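Long-range contact in endoglucanase (Mytilus edulis, PDB 1WC2), which hydrolyses internal beta-1,4-glucosidic linkages in cellulose and related beta-glucans and also shows expansin activity: residues C69-K74 and W152-C157. Sequence-based numbering, arbitrary orientation.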
# COMPACT_ATOMS: atom_id res chain seq x y z
N CYS A 69 8.98 5.72 2.31
CA CYS A 69 8.30 6.79 1.57
C CYS A 69 8.82 6.84 0.13
O CYS A 69 10.02 6.83 -0.11
CB CYS A 69 8.56 8.15 2.22
SG CYS A 69 7.47 8.55 3.62
N GLY A 70 7.90 6.94 -0.82
CA GLY A 70 8.24 7.06 -2.24
C GLY A 70 8.56 5.75 -2.95
O GLY A 70 8.80 5.76 -4.17
N GLN A 71 8.59 4.63 -2.22
CA GLN A 71 8.90 3.35 -2.83
C GLN A 71 7.66 2.83 -3.54
O GLN A 71 6.54 2.97 -3.03
CB GLN A 71 9.34 2.35 -1.77
CG GLN A 71 9.88 1.06 -2.34
CD GLN A 71 10.30 0.09 -1.27
OE1 GLN A 71 9.46 -0.36 -0.48
NE2 GLN A 71 11.58 -0.27 -1.25
N CYS A 72 7.86 2.23 -4.72
CA CYS A 72 6.76 1.60 -5.45
C CYS A 72 6.74 0.09 -5.25
O CYS A 72 7.79 -0.59 -5.30
CB CYS A 72 6.83 1.95 -6.94
SG CYS A 72 6.37 3.68 -7.27
N ILE A 73 5.53 -0.41 -5.02
CA ILE A 73 5.25 -1.81 -4.75
C ILE A 73 4.26 -2.32 -5.81
O ILE A 73 3.15 -1.80 -5.93
CB ILE A 73 4.61 -2.01 -3.35
CG1 ILE A 73 5.44 -1.36 -2.24
CG2 ILE A 73 4.33 -3.50 -3.11
CD1 ILE A 73 6.76 -1.97 -2.05
N LYS A 74 4.67 -3.33 -6.56
CA LYS A 74 3.81 -4.00 -7.53
C LYS A 74 3.06 -5.13 -6.85
O LYS A 74 3.68 -6.04 -6.27
CB LYS A 74 4.64 -4.53 -8.71
CG LYS A 74 3.80 -5.19 -9.80
CD LYS A 74 4.65 -5.64 -10.99
CE LYS A 74 3.81 -6.32 -12.07
NZ LYS A 74 4.69 -6.90 -13.13
N TRP A 152 3.63 -9.41 -3.47
CA TRP A 152 4.19 -8.07 -3.59
C TRP A 152 5.69 -8.09 -3.89
O TRP A 152 6.41 -9.02 -3.49
CB TRP A 152 3.90 -7.24 -2.34
CG TRP A 152 4.63 -7.70 -1.12
CD1 TRP A 152 4.25 -8.68 -0.25
CD2 TRP A 152 5.84 -7.14 -0.59
NE1 TRP A 152 5.16 -8.80 0.76
CE2 TRP A 152 6.14 -7.85 0.59
CE3 TRP A 152 6.69 -6.11 -0.98
CZ2 TRP A 152 7.27 -7.56 1.37
CZ3 TRP A 152 7.80 -5.81 -0.21
CH2 TRP A 152 8.08 -6.53 0.95
N GLU A 153 6.16 -7.05 -4.56
CA GLU A 153 7.58 -6.89 -4.88
C GLU A 153 7.87 -5.39 -5.07
O GLU A 153 6.98 -4.61 -5.43
CB GLU A 153 7.91 -7.67 -6.16
CG GLU A 153 7.19 -7.11 -7.37
CD GLU A 153 7.25 -7.97 -8.62
OE1 GLU A 153 8.36 -8.14 -9.16
OE2 GLU A 153 6.18 -8.44 -9.07
N VAL A 154 9.11 -4.99 -4.83
CA VAL A 154 9.57 -3.63 -5.07
C VAL A 154 9.95 -3.46 -6.54
O VAL A 154 10.63 -4.32 -7.12
CB VAL A 154 10.78 -3.28 -4.16
CG1 VAL A 154 11.33 -1.88 -4.45
CG2 VAL A 154 10.40 -3.41 -2.69
N VAL A 155 9.49 -2.37 -7.16
CA VAL A 155 9.77 -2.05 -8.56
C VAL A 155 10.13 -0.57 -8.72
O VAL A 155 9.90 0.24 -7.83
CB VAL A 155 8.56 -2.39 -9.46
CG1 VAL A 155 8.28 -3.89 -9.48
CG2 VAL A 155 7.31 -1.62 -9.03
N ASN A 156 10.71 -0.23 -9.87
CA ASN A 156 11.02 1.15 -10.25
C ASN A 156 9.73 1.87 -10.65
O ASN A 156 9.02 1.43 -11.54
CB ASN A 156 12.00 1.14 -11.42
CG ASN A 156 12.53 2.52 -11.76
OD1 ASN A 156 11.77 3.42 -12.06
ND2 ASN A 156 13.83 2.68 -11.70
N CYS A 157 9.44 2.98 -9.96
CA CYS A 157 8.23 3.76 -10.22
C CYS A 157 8.11 4.23 -11.68
O CYS A 157 7.01 4.23 -12.24
CB CYS A 157 8.22 5.00 -9.32
SG CYS A 157 8.16 4.67 -7.53
O HOH W 1 10.57 2.02 -5.85
O HOH W 2 3.78 -8.47 -7.79
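K74 and E153 form an antiparallel hydrogen-bonded pair where two strands of the double-psi beta-barrel, the fold of family 45 glycoside hydrolases, run side by side, a worked example of a strand tied by a disulfide to the helix that follows its partner. The pair exchanges two backbone hydrogen bonds, K74 N giving to E153 O at 2.9 Å and E153 N giving to K74 O. Their side chains lie alongside each other, the lysine, in one of its two modelled positions, fully extended with CG anti to its backbone N (chi1 -177°). In that position its CD passes 3.7 Å from E153 OE2, but K74 NZ stays too far from that oxygen for a salt bridge, and the lysine end is not firmly fixed. At the base of K74, CB rests 3.8 Å from V155 CG1, and both side chains also touch T96 of strand 94-100.

The nearly straight bond from V155 N to C72 O arrives above the carbonyl plane. Next to it a water takes the place of a direct backbone bond, accepting from C72 N and donating to V155 O. The disulfide then ties the strand at C72 to the first turn of helix 157-163, with a torsion of 107° about the 2.1 Å bond between C72 SG and C157 SG.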